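Local structure of fructose transport system repressor FruR (Pseudomonas putida, 3O74) at residues B[122-127]-B[171-176]; B[194-199]-B[209-214]; B[235-240]-B[259-264]. The protein is a LacI-family transcriptional regulator that probably binds specific DNA sites to repress or activate genes, with fructose 1-phosphate as its preferred effector. All coordinates share one frame; numbering follows the deposited sequence.

Interaction 1. Residues B[122-127]-B[171-176]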
loop_
_atom_site.group_PDB
_atom_site.type_symbol
_atom_site.label_atom_id
_atom_site.label_comp_id
_atom_site.label_asym_id
_atom_site.label_seq_id
_atom_site.Cartn_x
_atom_site.Cartn_y
_atom_site.Cartn_z
ATOM N N SER B 122 2.944 23.742 -24.165
ATOM C CA SER B 122 2.323 22.450 -24.404
ATOM C C SER B 122 1.919 21.828 -23.078
ATOM O O SER B 122 2.620 21.964 -22.077
ATOM C CB SER B 122 3.288 21.519 -25.139
ATOM O OG SER B 122 4.466 21.303 -24.379
ATOM N N ILE B 123 0.781 21.148 -23.075
ATOM C CA ILE B 123 0.304 20.477 -21.875
ATOM C C ILE B 123 -0.292 19.129 -22.246
ATOM O O ILE B 123 -0.919 18.985 -23.295
ATOM C CB ILE B 123 -0.746 21.327 -21.124
ATOM C CG1 ILE B 123 -1.111 20.672 -19.792
ATOM C CG2 ILE B 123 -1.987 21.546 -21.983
ATOM C CD1 ILE B 123 -1.896 21.574 -18.861
ATOM N N ALA B 124 -0.088 18.137 -21.387
ATOM C CA ALA B 124 -0.573 16.800 -21.680
ATOM C C ALA B 124 -1.295 16.190 -20.492
ATOM O O ALA B 124 -1.060 16.560 -19.341
ATOM C CB ALA B 124 0.571 15.904 -22.121
ATOM N N LEU B 125 -2.188 15.257 -20.797
ATOM C CA LEU B 125 -2.855 14.460 -19.788
ATOM C C LEU B 125 -2.460 13.005 -19.992
ATOM O O LEU B 125 -2.555 12.475 -21.101
ATOM C CB LEU B 125 -4.370 14.598 -19.912
ATOM C CG LEU B 125 -5.160 13.641 -19.025
ATOM C CD1 LEU B 125 -5.283 14.197 -17.613
ATOM C CD2 LEU B 125 -6.534 13.382 -19.629
ATOM N N ILE B 126 -1.999 12.368 -18.927
ATOM C CA ILE B 126 -1.710 10.947 -18.967
ATOM C C ILE B 126 -2.661 10.233 -18.015
ATOM O O ILE B 126 -2.685 10.513 -16.819
ATOM C CB ILE B 126 -0.252 10.659 -18.593
ATOM C CG1 ILE B 126 0.670 10.967 -19.777
ATOM C CG2 ILE B 126 -0.080 9.203 -18.156
ATOM C CD1 ILE B 126 2.153 10.759 -19.482
ATOM N N GLY B 127 -3.444 9.313 -18.563
ATOM C CA GLY B 127 -4.440 8.599 -17.795
ATOM C C GLY B 127 -4.538 7.162 -18.259
ATOM O O GLY B 127 -3.703 6.701 -19.026
ATOM N N GLN B 171 6.798 7.873 -22.729
ATOM C CA GLN B 171 7.680 7.668 -23.877
ATOM C C GLN B 171 6.977 8.064 -25.165
ATOM O O GLN B 171 7.509 8.833 -25.966
ATOM C CB GLN B 171 8.118 6.206 -23.975
ATOM C CG GLN B 171 9.399 5.881 -23.243
ATOM C CD GLN B 171 10.608 6.580 -23.836
ATOM O OE1 GLN B 171 10.570 7.084 -24.960
ATOM N NE2 GLN B 171 11.693 6.610 -23.075
ATOM N N GLN B 172 5.776 7.529 -25.353
ATOM C CA GLN B 172 4.981 7.800 -26.543
ATOM C C GLN B 172 4.743 9.298 -26.686
ATOM O O GLN B 172 4.782 9.841 -27.787
ATOM C CB GLN B 172 3.653 7.042 -26.459
ATOM C CG GLN B 172 2.718 7.225 -27.642
ATOM C CD GLN B 172 1.437 6.418 -27.491
ATOM O OE1 GLN B 172 0.388 6.787 -28.022
ATOM N NE2 GLN B 172 1.516 5.313 -26.756
ATOM N N LEU B 173 4.508 9.962 -25.560
ATOM C CA LEU B 173 4.304 11.406 -25.536
ATOM C C LEU B 173 5.561 12.150 -25.973
ATOM O O LEU B 173 5.517 13.010 -26.856
ATOM C CB LEU B 173 3.903 11.859 -24.132
ATOM C CG LEU B 173 3.717 13.364 -23.940
ATOM C CD1 LEU B 173 2.662 13.892 -24.902
ATOM C CD2 LEU B 173 3.346 13.688 -22.500
ATOM N N ILE B 174 6.682 11.820 -25.343
ATOM C CA ILE B 174 7.959 12.442 -25.676
ATOM C C ILE B 174 8.312 12.208 -27.139
ATOM O O ILE B 174 8.735 13.129 -27.840
ATOM C CB ILE B 174 9.088 11.897 -24.777
ATOM C CG1 ILE B 174 8.915 12.415 -23.350
ATOM C CG2 ILE B 174 10.463 12.286 -25.328
ATOM C CD1 ILE B 174 9.797 11.713 -22.333
ATOM N N ASP B 175 8.131 10.974 -27.597
ATOM C CA ASP B 175 8.408 10.633 -28.988
ATOM C C ASP B 175 7.511 11.420 -29.942
ATOM O O ASP B 175 7.909 11.712 -31.069
ATOM C CB ASP B 175 8.250 9.125 -29.223
ATOM C CG ASP B 175 9.317 8.305 -28.511
ATOM O OD1 ASP B 175 10.187 8.900 -27.841
ATOM O OD2 ASP B 175 9.285 7.058 -28.621
ATOM N N ASP B 176 6.311 11.772 -29.487
ATOM C CA ASP B 176 5.341 12.474 -30.332
ATOM C C ASP B 176 5.506 13.997 -30.351
ATOM O O ASP B 176 5.152 14.648 -31.335
ATOM C CB ASP B 176 3.907 12.092 -29.943
ATOM C CG ASP B 176 3.550 10.672 -30.347
ATOM O OD1 ASP B 176 4.379 10.013 -31.007
ATOM O OD2 ASP B 176 2.439 10.212 -30.007
#

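Interaction 2. Residues B[194-199]-B[209-214]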
loop_
_atom_site.group_PDB
_atom_site.type_symbol
_atom_site.label_atom_id
_atom_site.label_comp_id
_atom_site.label_asym_id
_atom_site.label_seq_id
_atom_site.Cartn_x
_atom_site.Cartn_y
_atom_site.Cartn_z
ATOM N N GLY B 194 5.579 5.862 -13.365
ATOM C CA GLY B 194 6.101 5.459 -14.656
ATOM C C GLY B 194 6.726 6.646 -15.360
ATOM O O GLY B 194 7.759 6.522 -16.020
ATOM N N VAL B 195 6.088 7.804 -15.215
ATOM C CA VAL B 195 6.621 9.042 -15.763
ATOM C C VAL B 195 8.021 9.292 -15.202
ATOM O O VAL B 195 8.939 9.632 -15.941
ATOM C CB VAL B 195 5.706 10.238 -15.445
ATOM C CG1 VAL B 195 6.445 11.546 -15.664
ATOM C CG2 VAL B 195 4.429 10.182 -16.290
ATOM N N PHE B 196 8.182 9.111 -13.894
ATOM C CA PHE B 196 9.480 9.304 -13.261
ATOM C C PHE B 196 10.524 8.342 -13.811
ATOM O O PHE B 196 11.699 8.689 -13.923
ATOM C CB PHE B 196 9.381 9.144 -11.740
ATOM C CG PHE B 196 8.678 10.279 -11.051
ATOM C CD1 PHE B 196 8.615 11.533 -11.640
ATOM C CD2 PHE B 196 8.089 10.099 -9.810
ATOM C CE1 PHE B 196 7.969 12.590 -11.010
ATOM C CE2 PHE B 196 7.443 11.152 -9.170
ATOM C CZ PHE B 196 7.385 12.399 -9.772
ATOM N N ASP B 197 10.102 7.125 -14.141
ATOM C CA ASP B 197 11.020 6.150 -14.725
ATOM C C ASP B 197 11.538 6.650 -16.061
ATOM O O ASP B 197 12.731 6.547 -16.365
ATOM C CB ASP B 197 10.333 4.801 -14.923
ATOM C CG ASP B 197 10.113 4.063 -13.624
ATOM O OD1 ASP B 197 10.928 4.235 -12.693
ATOM O OD2 ASP B 197 9.121 3.308 -13.534
ATOM N N THR B 198 10.629 7.193 -16.860
ATOM C CA THR B 198 10.989 7.697 -18.174
ATOM C C THR B 198 11.932 8.885 -18.036
ATOM O O THR B 198 12.953 8.957 -18.716
ATOM C CB THR B 198 9.742 8.097 -18.982
ATOM O OG1 THR B 198 8.931 6.935 -19.198
ATOM C CG2 THR B 198 10.142 8.683 -20.322
ATOM N N LEU B 199 11.590 9.806 -17.140
ATOM C CA LEU B 199 12.412 10.985 -16.896
ATOM C C LEU B 199 13.821 10.603 -16.458
ATOM O O LEU B 199 14.799 11.218 -16.873
ATOM C CB LEU B 199 11.760 11.864 -15.828
ATOM C CG LEU B 199 10.798 12.944 -16.318
ATOM C CD1 LEU B 199 9.986 12.463 -17.510
ATOM C CD2 LEU B 199 9.896 13.402 -15.192
ATOM N N LEU B 209 9.747 19.804 -16.282
ATOM C CA LEU B 209 8.366 20.177 -16.595
ATOM C C LEU B 209 7.547 20.567 -15.363
ATOM O O LEU B 209 7.938 20.289 -14.229
ATOM C CB LEU B 209 7.647 19.059 -17.362
ATOM C CG LEU B 209 7.980 17.585 -17.106
ATOM C CD1 LEU B 209 8.260 17.291 -15.643
ATOM C CD2 LEU B 209 6.862 16.693 -17.633
ATOM N N GLN B 210 6.414 21.221 -15.605
ATOM C CA GLN B 210 5.420 21.473 -14.565
ATOM C C GLN B 210 4.592 20.208 -14.364
ATOM O O GLN B 210 3.959 19.731 -15.306
ATOM C CB GLN B 210 4.495 22.617 -14.982
ATOM C CG GLN B 210 5.194 23.947 -15.193
ATOM C CD GLN B 210 5.256 24.776 -13.929
ATOM O OE1 GLN B 210 6.265 24.785 -13.226
ATOM N NE2 GLN B 210 4.172 25.484 -13.634
ATOM N N LEU B 211 4.582 19.676 -13.143
ATOM C CA LEU B 211 3.910 18.405 -12.872
ATOM C C LEU B 211 2.739 18.516 -11.907
ATOM O O LEU B 211 2.815 19.204 -10.890
ATOM C CB LEU B 211 4.898 17.376 -12.321
ATOM C CG LEU B 211 5.879 16.718 -13.283
ATOM C CD1 LEU B 211 6.744 15.730 -12.524
ATOM C CD2 LEU B 211 5.133 16.025 -14.409
ATOM N N GLY B 212 1.667 17.800 -12.226
ATOM C CA GLY B 212 0.514 17.709 -11.353
ATOM C C GLY B 212 -0.074 16.313 -11.424
ATOM O O GLY B 212 -0.090 15.694 -12.490
ATOM N N THR B 213 -0.567 15.815 -10.294
ATOM C CA THR B 213 -1.064 14.447 -10.231
ATOM C C THR B 213 -2.219 14.293 -9.248
ATOM O O THR B 213 -2.394 15.108 -8.342
ATOM C CB THR B 213 0.051 13.464 -9.819
ATOM O OG1 THR B 213 -0.419 12.117 -9.946
ATOM C CG2 THR B 213 0.484 13.712 -8.376
ATOM N N PHE B 214 -3.016 13.250 -9.453
ATOM C CA PHE B 214 -3.973 12.814 -8.448
ATOM C C PHE B 214 -3.253 11.901 -7.474
ATOM O O PHE B 214 -2.315 11.196 -7.848
ATOM C CB PHE B 214 -5.144 12.083 -9.098
ATOM C CG PHE B 214 -6.179 12.999 -9.679
ATOM C CD1 PHE B 214 -5.896 13.766 -10.796
ATOM C CD2 PHE B 214 -7.440 13.084 -9.111
ATOM C CE1 PHE B 214 -6.855 14.611 -11.334
ATOM C CE2 PHE B 214 -8.397 13.921 -9.642
ATOM C CZ PHE B 214 -8.107 14.686 -10.753
#

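Interaction 3. Residues B[235-240]-B[259-264]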
loop_
_atom_site.group_PDB
_atom_site.type_symbol
_atom_site.label_atom_id
_atom_site.label_comp_id
_atom_site.label_asym_id
_atom_site.label_seq_id
_atom_site.Cartn_x
_atom_site.Cartn_y
_atom_site.Cartn_z
ATOM N N GLY B 235 -10.132 9.275 5.162
ATOM C CA GLY B 235 -10.876 9.092 6.392
ATOM C C GLY B 235 -12.349 9.392 6.208
ATOM O O GLY B 235 -13.204 8.645 6.682
ATOM N N GLN B 236 -12.651 10.485 5.513
ATOM C CA GLN B 236 -14.037 10.895 5.296
ATOM C C GLN B 236 -14.748 9.971 4.306
ATOM O O GLN B 236 -15.925 9.652 4.476
ATOM C CB GLN B 236 -14.102 12.356 4.833
ATOM C CG GLN B 236 -15.515 12.912 4.727
ATOM C CD GLN B 236 -15.544 14.400 4.410
ATOM O OE1 GLN B 236 -16.543 14.920 3.911
ATOM N NE2 GLN B 236 -14.447 15.089 4.701
ATOM N N ILE B 237 -14.031 9.537 3.273
ATOM C CA ILE B 237 -14.574 8.571 2.323
ATOM C C ILE B 237 -15.055 7.322 3.059
ATOM O O ILE B 237 -16.193 6.883 2.893
ATOM C CB ILE B 237 -13.505 8.139 1.283
ATOM C CG1 ILE B 237 -13.048 9.328 0.436
ATOM C CG2 ILE B 237 -14.037 7.009 0.401
ATOM C CD1 ILE B 237 -14.134 9.914 -0.411
ATOM N N ALA B 238 -14.173 6.751 3.874
ATOM C CA ALA B 238 -14.478 5.521 4.598
ATOM C C ALA B 238 -15.614 5.705 5.596
ATOM O O ALA B 238 -16.499 4.854 5.710
ATOM C CB ALA B 238 -13.228 5.002 5.303
ATOM N N ALA B 239 -15.586 6.820 6.319
ATOM C CA ALA B 239 -16.597 7.097 7.331
ATOM C C ALA B 239 -17.982 7.234 6.707
ATOM O O ALA B 239 -18.969 6.751 7.255
ATOM C CB ALA B 239 -16.238 8.351 8.114
ATOM N N THR B 240 -18.047 7.892 5.554
ATOM C CA THR B 240 -19.301 8.060 4.838
ATOM C C THR B 240 -19.813 6.721 4.326
ATOM O O THR B 240 -20.980 6.380 4.512
ATOM C CB THR B 240 -19.132 9.025 3.643
ATOM O OG1 THR B 240 -18.706 10.306 4.121
ATOM C CG2 THR B 240 -20.440 9.186 2.894
ATOM N N HIS B 259 -22.211 10.343 -3.367
ATOM C CA HIS B 259 -21.741 11.246 -2.322
ATOM C C HIS B 259 -20.296 11.615 -2.620
ATOM O O HIS B 259 -19.411 10.765 -2.574
ATOM C CB HIS B 259 -21.835 10.585 -0.946
ATOM C CG HIS B 259 -23.226 10.183 -0.564
ATOM N ND1 HIS B 259 -23.852 9.087 -1.107
ATOM C CD2 HIS B 259 -24.105 10.739 0.302
ATOM C CE1 HIS B 259 -25.068 8.980 -0.590
ATOM N NE2 HIS B 259 -25.244 9.964 0.263
ATOM N N ALA B 260 -20.063 12.882 -2.938
ATOM C CA ALA B 260 -18.740 13.329 -3.352
ATOM C C ALA B 260 -17.999 14.042 -2.233
ATOM O O ALA B 260 -18.545 14.929 -1.587
ATOM C CB ALA B 260 -18.842 14.226 -4.583
ATOM N N VAL B 261 -16.748 13.652 -2.019
ATOM C CA VAL B 261 -15.899 14.297 -1.025
ATOM C C VAL B 261 -14.776 15.048 -1.724
ATOM O O VAL B 261 -14.105 14.499 -2.600
ATOM C CB VAL B 261 -15.288 13.267 -0.063
ATOM C CG1 VAL B 261 -14.393 13.953 0.967
ATOM C CG2 VAL B 261 -16.378 12.463 0.613
ATOM N N GLY B 262 -14.570 16.302 -1.333
ATOM C CA GLY B 262 -13.523 17.113 -1.931
ATOM C C GLY B 262 -12.138 16.533 -1.703
ATOM O O GLY B 262 -11.878 15.897 -0.679
ATOM N N ARG B 263 -11.248 16.742 -2.667
ATOM C CA ARG B 263 -9.844 16.399 -2.497
ATOM C C ARG B 263 -9.093 17.582 -1.890
ATOM O O ARG B 263 -9.500 18.730 -2.052
ATOM C CB ARG B 263 -9.220 16.012 -3.839
ATOM C CG ARG B 263 -9.701 14.674 -4.386
ATOM C CD ARG B 263 -8.995 14.299 -5.684
ATOM N NE ARG B 263 -9.391 12.968 -6.137
ATOM C CZ ARG B 263 -8.669 11.868 -5.949
ATOM N NH1 ARG B 263 -7.499 11.936 -5.330
ATOM N NH2 ARG B 263 -9.112 10.697 -6.390
ATOM N N THR B 264 -8.000 17.306 -1.186
ATOM C CA THR B 264 -7.170 18.377 -0.645
ATOM C C THR B 264 -6.044 18.715 -1.619
ATOM O O THR B 264 -5.426 17.824 -2.203
ATOM C CB THR B 264 -6.602 18.022 0.739
ATOM O OG1 THR B 264 -5.863 16.798 0.659
ATOM C CG2 THR B 264 -7.736 17.859 1.743
#

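Interaction 1. Residues B[122-127]-B[171-176]
A124 and I126 of strand 122-127 meet a single residue of helix 171-176, L173, in a small and wholly apolar contact. Along the helix, Q171 comes first: its carbonyl O accepts from D175 N at 2.8 Å, a backbone bond of the helix, while its side chain packs on T198 of helix 189-201. Next, Q172, its chain extended, touches Y156. L173 then points at the strand. Its CG is anti to the backbone N (chi1 177°), which carries the fork of methyls down onto the sheet: CD2 lies 3.6 Å from A124 CB and CD1 4.0 Å from the same methyl, so that the alanine meets both prongs. CD2 also comes within 4.4 Å of I126 CD1, the end of the isoleucine's longer branch. The helix belongs to a beta-alpha-beta crossover of the Rossmann-like type, leaving strand 152-158 and returning to strand 183-186, and in doing so it passes over strand 122-128, which lies between those two in the sheet. I174 packs on L180 and R202. Near the helix end, D176 N makes two weak bonds, to Q172 O and L173 O, and its carboxylate OD2 is hydrogen-bonded to Y156 OH.

Interaction 2. Residues B[194-199]-B[209-214]
F196 and L211 reach each other through matching first torsions: in both, CG stands beside the backbone N and anti to the carbonyl carbon (chi1 -72° in F196, -75° in L211). The phenylalanine bond leaves the helix at a slant, but the ring swings its far end to the strand, and F196 CE1 comes to rest 3.7 Å from L211 CD1. The leucine methyl sits at the ring edge, close to the ring plane, so the faces of the ring take no part in this touch. A second apolar pair lies nearer the helix end, where L199 CD2 approaches L209 CD1 to 4.2 Å. Helix 189-201 is the connection between parallel neighbours 183-186 and 210-214, a classic beta-alpha-beta unit of the Rossmann-like sheet, and this contact seats the helix on the second of its two strands. V195, also directed at the sheet, packs on L184 and T186 of the first strand. F196 additionally packs on Q218 of the second subunit, which places this face of the helix beside the dimer partner. Farther along the strand, T213 OG1 donates to F214 O at 3.0 Å, approaching 29° out of the carbonyl plane, and also hydrogen-bonds T186 OG1, a polar link between adjacent strands.

Interaction 3. Residues B[235-240]-B[259-264]
Helix 235-240 and strand 259-261 run nearly antiparallel, their axes 9.2 Å apart at an angle of 160°, with I237 facing V261 (CA to CA 6.8 Å) and T240 facing H259 (CA to CA 8.2 Å). V261 lies between the helix and the strand backbone and contributes more to the contact than any other residue. Its two methyls meet chiefly different partners. CG2 is met by the tip of I237, whose CD1 lies 3.5 Å away and also reaches V261 CB; the isoleucine bond starts off to one side of the strand, and its longer branch bends back to make the touch. CG1 lies under the flat end of Q236. With CG anti to the backbone N (chi1 -174°) and the chain extended beyond it, the glutamine crosses over the valine and presents the face of its amide to the methyl, Q236 CD standing 3.7 Å from V261 CG1 and the amide O and N scarcely farther. Thus a polar side chain lids an apolar one on the more open side, while the isoleucine packs on the buried side. T240 gives its methyl to the strand, CG2 lying 4.3 Å from H259 CB. T240 OG1 donates to Q236 O at 2.9 Å, and T240 N binds the same oxygen from the opposite face of the carbonyl plane, the OG1 bond helping to hold the threonine's rotation with its methyl toward the strand. Beyond V261, R263 forms a salt bridge with D104. Helix 234-250 links strands 227-231 and 257-266; the latter pairs first with strand 98-102, in parallel, and farther on with strand 227-231, antiparallel, a change of neighbours consistent with a linker between the two lobes of the type I periplasmic-binding-protein fold of LacI-family regulators.

In the fold
All three contacts lay a helix against the same mixed sheet without a hydrogen bond between the segments. Interactions 1 and 2 are buried neighbours that put successive helices, 163-177 and 189-201, on strands of the same part of the sheet, and they join directly: I174 CD1 lies 3.7 Å from T198 CG2, and I126 CD1 meets V195 CG2. Both are purely aliphatic or aromatic, although interaction 2 also borders the second subunit. Interaction 3 uses a different helix and strand, across the chain's centre from interaction 1, and is only partly buried; there an exposed glutamine amide, a threonine methyl and the CB of a histidine join the apolar packing. It touches interaction 2 through R263 NE, 3.6 Å from F214 CD2.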